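Local coordinates for protein beta-galactoside alpha-2,6-sialyltransferase (Photobacterium sp., PDB 2Z4T) that transfers sialic acid from a CMP-linked donor to galactosides such as lactose in alpha-2,6 linkage, using a GT-B glycosyltransferase fold that carries an immunoglobulin-like beta-sandwich, at residues A[57-62]-A[90-95]; A[65-70]-A[77-82]. All blocks are in the same frame, centred on the assembly; numbering follows the deposited sequence.

Contact 1 of 2, residues A[57-62]-A[90-95]; sequences WVQTCG and YCFDFN
The methylene of F94 sits over one face of the indole of W57, a CH-pi contact in the antiparallel pair of strands 52-61 and 88-98 of the immunoglobulin-like sandwich. CB of F94 lies 3.4 Å from both CZ3 and CH2 of W57. With chi1 at -86°, CG of W57 stands beside its own backbone N, and the six-membered ring reaches across to the partner strand. The phenyl of F94 is turned obliquely to the indole, with CD1 of F94 3.5 Å from CE2 of W57. NE1 of W57 is bonded to the carbonyl of I75, which would limit rotation of the indole. Q59 and F92, on the same face of the sheet as W57 and F94, run their side chains side by side, with CG of Q59 3.5 Å from CE2 of F92. V58, D93 and the C61-C91 pair lie on the other, more exposed face, and T60 leans in, its side chain crossing that of D93 at about a right angle with CG2 of T60 3.1 Å from OD2 of D93.

V58 and D93 exchange two backbone bonds, the D93 N to V58 O one being the shorter at 2.8 Å. Beyond Q59 the register slips by one residue in a classic beta bulge: T60 and C61 both face C91. The carbonyl O of C91 receives N of T60 at 2.7 Å and, weakly, N of C61, while C91 N returns a nearly straight bond to C61 O. The SG atoms of C61 and C91, 2.1 Å apart, form a disulfide with an S-S torsion of 71°. Past it, G62 CA settles over one face of the Y90 ring, 3.4 Å from CD2 of Y90, while OH of Y90 is bonded to N of Q64.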
loop_
_atom_site.group_PDB
_atom_site.type_symbol
_atom_site.label_atom_id
_atom_site.label_comp_id
_atom_site.label_asym_id
_atom_site.label_seq_id
_atom_site.Cartn_x
_atom_site.Cartn_y
_atom_site.Cartn_z
ATOM N N TRP A 57 6.778 45.729 -5.211
ATOM C CA TRP A 57 7.099 44.389 -4.708
ATOM C C TRP A 57 8.493 44.413 -4.076
ATOM O O TRP A 57 9.432 44.990 -4.640
ATOM C CB TRP A 57 7.105 43.364 -5.823
ATOM C CG TRP A 57 5.786 42.768 -6.160
ATOM C CD1 TRP A 57 5.053 42.992 -7.295
ATOM C CD2 TRP A 57 5.045 41.804 -5.381
ATOM N NE1 TRP A 57 3.908 42.226 -7.268
ATOM C CE2 TRP A 57 3.877 41.491 -6.110
ATOM C CE3 TRP A 57 5.255 41.185 -4.136
ATOM C CZ2 TRP A 57 2.905 40.598 -5.628
ATOM C CZ3 TRP A 57 4.293 40.272 -3.665
ATOM C CH2 TRP A 57 3.132 39.993 -4.416
ATOM N N VAL A 58 8.630 43.797 -2.906
ATOM C CA VAL A 58 9.895 43.840 -2.182
ATOM C C VAL A 58 10.198 42.495 -1.538
ATOM O O VAL A 58 9.382 41.940 -0.793
ATOM C CB VAL A 58 9.911 44.946 -1.111
ATOM C CG1 VAL A 58 11.215 44.885 -0.300
ATOM C CG2 VAL A 58 9.748 46.315 -1.743
ATOM N N GLN A 59 11.380 41.958 -1.830
ATOM C CA GLN A 59 11.815 40.774 -1.118
ATOM C C GLN A 59 12.205 41.182 0.292
ATOM O O GLN A 59 12.993 42.104 0.521
ATOM C CB GLN A 59 12.955 40.055 -1.805
ATOM C CG GLN A 59 13.263 38.745 -1.118
ATOM C CD GLN A 59 14.361 37.980 -1.787
ATOM O OE1 GLN A 59 15.124 37.275 -1.124
ATOM N NE2 GLN A 59 14.454 38.101 -3.104
ATOM N N THR A 60 11.650 40.451 1.229
ATOM C CA THR A 60 11.564 40.906 2.576
ATOM C C THR A 60 12.216 39.909 3.553
ATOM O O THR A 60 12.569 40.255 4.671
ATOM C CB THR A 60 10.080 41.258 2.806
ATOM O OG1 THR A 60 9.963 42.685 2.880
ATOM C CG2 THR A 60 9.504 40.620 3.990
ATOM N N CYS A 61 12.417 38.681 3.095
ATOM C CA CYS A 61 13.218 37.733 3.821
ATOM C C CYS A 61 13.701 36.692 2.826
ATOM O O CYS A 61 13.144 36.569 1.741
ATOM C CB CYS A 61 12.415 37.092 4.958
ATOM S SG CYS A 61 11.498 35.623 4.500
ATOM N N GLY A 62 14.740 35.953 3.194
ATOM C CA GLY A 62 15.324 34.950 2.320
ATOM C C GLY A 62 16.723 35.367 1.931
ATOM O O GLY A 62 16.999 36.547 1.746
ATOM N N TYR A 90 11.121 32.231 1.913
ATOM C CA TYR A 90 11.345 33.511 1.229
ATOM C C TYR A 90 10.089 34.379 1.368
ATOM O O TYR A 90 8.973 33.867 1.253
ATOM C CB TYR A 90 11.748 33.286 -0.248
ATOM C CG TYR A 90 13.200 32.898 -0.378
ATOM C CD1 TYR A 90 13.619 31.605 -0.091
ATOM C CD2 TYR A 90 14.167 33.846 -0.720
ATOM C CE1 TYR A 90 14.964 31.256 -0.152
ATOM C CE2 TYR A 90 15.511 33.512 -0.787
ATOM C CZ TYR A 90 15.907 32.225 -0.506
ATOM O OH TYR A 90 17.234 31.902 -0.569
ATOM N N CYS A 91 10.272 35.674 1.629
ATOM C CA CYS A 91 9.157 36.598 1.834
ATOM C C CYS A 91 9.145 37.732 0.815
ATOM O O CYS A 91 10.194 38.274 0.455
ATOM C CB CYS A 91 9.247 37.248 3.201
ATOM S SG CYS A 91 9.506 36.161 4.587
ATOM N N PHE A 92 7.939 38.107 0.391
ATOM C CA PHE A 92 7.719 39.196 -0.562
ATOM C C PHE A 92 6.524 40.022 -0.112
ATOM O O PHE A 92 5.447 39.479 0.174
ATOM C CB PHE A 92 7.514 38.636 -1.977
ATOM C CG PHE A 92 8.664 37.803 -2.461
ATOM C CD1 PHE A 92 8.672 36.432 -2.265
ATOM C CD2 PHE A 92 9.770 38.399 -3.057
ATOM C CE1 PHE A 92 9.750 35.646 -2.685
ATOM C CE2 PHE A 92 10.863 37.624 -3.479
ATOM C CZ PHE A 92 10.853 36.246 -3.291
ATOM N N ASP A 93 6.712 41.330 -0.026
ATOM C CA ASP A 93 5.635 42.214 0.394
ATOM C C ASP A 93 5.161 43.055 -0.768
ATOM O O ASP A 93 5.945 43.822 -1.326
ATOM C CB ASP A 93 6.120 43.154 1.500
ATOM C CG ASP A 93 6.537 42.420 2.759
ATOM O OD1 ASP A 93 6.667 43.107 3.797
ATOM O OD2 ASP A 93 6.751 41.189 2.710
ATOM N N PHE A 94 3.883 42.931 -1.116
ATOM C CA PHE A 94 3.265 43.783 -2.148
ATOM C C PHE A 94 2.557 44.977 -1.519
ATOM O O PHE A 94 1.798 44.812 -0.561
ATOM C CB PHE A 94 2.268 42.969 -2.983
ATOM C CG PHE A 94 1.366 43.805 -3.870
ATOM C CD1 PHE A 94 1.761 44.154 -5.157
ATOM C CD2 PHE A 94 0.095 44.205 -3.430
ATOM C CE1 PHE A 94 0.915 44.921 -5.982
ATOM C CE2 PHE A 94 -0.746 44.971 -4.256
ATOM C CZ PHE A 94 -0.338 45.325 -5.525
ATOM N N ASN A 95 2.799 46.170 -2.058
ATOM C CA ASN A 95 1.993 47.355 -1.717
ATOM C C ASN A 95 1.408 47.985 -2.965
ATOM O O ASN A 95 2.103 48.138 -3.966
ATOM C CB ASN A 95 2.802 48.414 -0.960
ATOM C CG ASN A 95 2.988 48.077 0.512
ATOM O OD1 ASN A 95 2.095 48.288 1.331
ATOM N ND2 ASN A 95 4.170 47.549 0.856
#

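Contact 2 of 2, residues A[65-70]-A[77-82]; sequences QLLTEQ and LSVVAP
V80 N donates to a water at 3.2 Å, and the same water donates to the carbonyl O of L66, so a single water bridges the loop 65-70 to the strand 77-80. The water-to-L66 O distance as modelled, 2.5 Å, is too short to be trusted in detail. The two segments make no direct hydrogen bond with each other. Around the bridge the contact is hydrocarbon. CG1 of V79 comes 3.6 Å from the carbonyl O of L66 and also meets CD1 of L67 at 3.4 Å. V79 points toward the loop, and its chi1 of -82° sets CG1 anti to its own carbonyl carbon. CD1 of L67 is shared: its other neighbour is CD1 of L77, at 3.9 Å, the two leucine side chains crossing at about a right angle, whereas L67 and V79 meet obliquely.

At the far end both methyls of L66 come up to the ring of P82. CD2 of L66 approaches CB of the proline at 4.0 Å and CD1 approaches its CD, again with the side chains at about a right angle, and V80 O borders the same two methyls.

L67, L77, V79 and P82 are buried within the immunoglobulin-like sandwich, with L66 at its margin. Strand 77-80 pairs with strand 39-42, and L77 and V79 reach across to V108 and L110 of the facing sheet, while L66 and L67 touch F92 and, for L67, also W57. The loop thus packs against both sheets. Since the side-chain contacts are apolar and the polar link runs through one water, the chemistry suggests that side-chain packing rather than strand-type backbone pairing joins the loop to the strand.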
loop_
_atom_site.group_PDB
_atom_site.type_symbol
_atom_site.label_atom_id
_atom_site.label_comp_id
_atom_site.label_asym_id
_atom_site.label_seq_id
_atom_site.Cartn_x
_atom_site.Cartn_y
_atom_site.Cartn_z
ATOM N N GLN A 65 18.722 36.476 -3.592
ATOM C CA GLN A 65 17.909 37.540 -4.179
ATOM C C GLN A 65 17.143 37.023 -5.389
ATOM O O GLN A 65 17.737 36.559 -6.347
ATOM C CB GLN A 65 18.812 38.704 -4.575
ATOM C CG GLN A 65 19.236 39.530 -3.423
ATOM C CD GLN A 65 18.122 40.442 -2.977
ATOM O OE1 GLN A 65 17.695 41.324 -3.722
ATOM N NE2 GLN A 65 17.631 40.235 -1.762
ATOM N N LEU A 66 15.821 37.112 -5.350
ATOM C CA LEU A 66 14.982 36.477 -6.380
ATOM C C LEU A 66 14.270 37.462 -7.299
ATOM O O LEU A 66 13.796 37.072 -8.381
ATOM C CB LEU A 66 13.930 35.554 -5.742
ATOM C CG LEU A 66 14.332 34.474 -4.748
ATOM C CD1 LEU A 66 13.129 33.561 -4.512
ATOM C CD2 LEU A 66 15.530 33.668 -5.220
ATOM N N LEU A 67 14.186 38.721 -6.867
ATOM C CA LEU A 67 13.460 39.752 -7.615
ATOM C C LEU A 67 14.366 40.549 -8.580
ATOM O O LEU A 67 15.169 41.391 -8.165
ATOM C CB LEU A 67 12.745 40.668 -6.639
ATOM C CG LEU A 67 11.251 40.848 -6.817
ATOM C CD1 LEU A 67 10.566 39.531 -7.141
ATOM C CD2 LEU A 67 10.702 41.427 -5.534
ATOM N N THR A 68 14.205 40.295 -9.876
ATOM C CA THR A 68 15.192 40.735 -10.879
ATOM C C THR A 68 14.863 42.052 -11.623
ATOM O O THR A 68 15.163 42.174 -12.817
ATOM C CB THR A 68 15.522 39.582 -11.913
ATOM O OG1 THR A 68 14.326 39.185 -12.603
ATOM C CG2 THR A 68 16.154 38.341 -11.220
ATOM N N GLU A 69 14.268 43.025 -10.925
ATOM C CA GLU A 69 13.998 44.389 -11.465
ATOM C C GLU A 69 12.846 44.578 -12.466
ATOM O O GLU A 69 12.076 45.529 -12.326
ATOM C CB GLU A 69 15.266 45.102 -11.972
ATOM C CG GLU A 69 15.828 46.113 -10.968
ATOM C CD GLU A 69 16.912 47.041 -11.541
ATOM O OE1 GLU A 69 17.221 46.975 -12.765
ATOM O OE2 GLU A 69 17.455 47.849 -10.743
ATOM N N GLN A 70 12.733 43.717 -13.479
ATOM C CA GLN A 70 11.528 43.737 -14.328
ATOM C C GLN A 70 10.434 42.847 -13.725
ATOM O O GLN A 70 9.254 42.956 -14.088
ATOM C CB GLN A 70 11.832 43.413 -15.811
ATOM C CG GLN A 70 10.753 43.915 -16.858
ATOM C CD GLN A 70 10.328 45.426 -16.737
ATOM O OE1 GLN A 70 9.132 45.750 -16.804
ATOM N NE2 GLN A 70 11.306 46.328 -16.571
ATOM N N LEU A 77 3.179 38.579 -8.932
ATOM C CA LEU A 77 4.533 38.219 -8.514
ATOM C C LEU A 77 5.075 37.050 -9.325
ATOM O O LEU A 77 4.511 35.960 -9.315
ATOM C CB LEU A 77 4.540 37.848 -7.029
ATOM C CG LEU A 77 5.842 37.280 -6.448
ATOM C CD1 LEU A 77 6.905 38.384 -6.226
ATOM C CD2 LEU A 77 5.571 36.480 -5.171
ATOM N N SER A 78 6.178 37.284 -10.019
ATOM C CA SER A 78 6.802 36.241 -10.797
ATOM C C SER A 78 8.234 35.983 -10.316
ATOM O O SER A 78 9.089 36.874 -10.365
ATOM C CB SER A 78 6.774 36.624 -12.268
ATOM O OG SER A 78 6.659 35.454 -13.040
ATOM N N VAL A 79 8.475 34.773 -9.812
ATOM C CA VAL A 79 9.794 34.361 -9.320
ATOM C C VAL A 79 10.066 32.878 -9.521
ATOM O O VAL A 79 9.151 32.058 -9.580
ATOM C CB VAL A 79 10.015 34.687 -7.818
ATOM C CG1 VAL A 79 10.423 36.135 -7.656
ATOM C CG2 VAL A 79 8.783 34.382 -6.985
ATOM N N VAL A 80 11.342 32.551 -9.601
ATOM C CA VAL A 80 11.797 31.185 -9.706
ATOM C C VAL A 80 12.426 30.865 -8.356
ATOM O O VAL A 80 13.256 31.634 -7.866
ATOM C CB VAL A 80 12.843 31.058 -10.846
ATOM C CG1 VAL A 80 13.294 29.627 -11.016
ATOM C CG2 VAL A 80 12.252 31.588 -12.165
ATOM N N ALA A 81 12.017 29.762 -7.733
ATOM C CA ALA A 81 12.602 29.332 -6.473
ATOM C C ALA A 81 14.070 29.040 -6.723
ATOM O O ALA A 81 14.411 28.561 -7.800
ATOM C CB ALA A 81 11.900 28.092 -5.978
ATOM N N PRO A 82 14.949 29.324 -5.741
ATOM C CA PRO A 82 16.385 29.144 -5.953
ATOM C C PRO A 82 16.783 27.677 -5.831
ATOM O O PRO A 82 15.946 26.841 -5.457
ATOM C CB PRO A 82 17.009 29.942 -4.811
ATOM C CG PRO A 82 16.028 29.872 -3.724
ATOM C CD PRO A 82 14.654 29.790 -4.376
HETATM O O HOH W 1 13.286 35.069 -9.850
#

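In the fold
Both contacts belong to the immunoglobulin-like sandwich, away from the CMP and lactose sites of the glycosyltransferase part, and their centres lie about 10 Å apart. Contact 1 pairs two strands within one sheet by backbone bonds and a disulfide, with one face largely buried and the other more exposed; contact 2 sets a loop against a strand of the opposing sheet and relies on apolar side chains and a water. Neither is wholly core. They meet in the interior, where W57 CZ2 lies 3.5 Å from L77 CB and F92 CZ lies 3.7 Å from L66 CD1. Along the chain, the loop and strand of contact 2 fall between the two strands of contact 1.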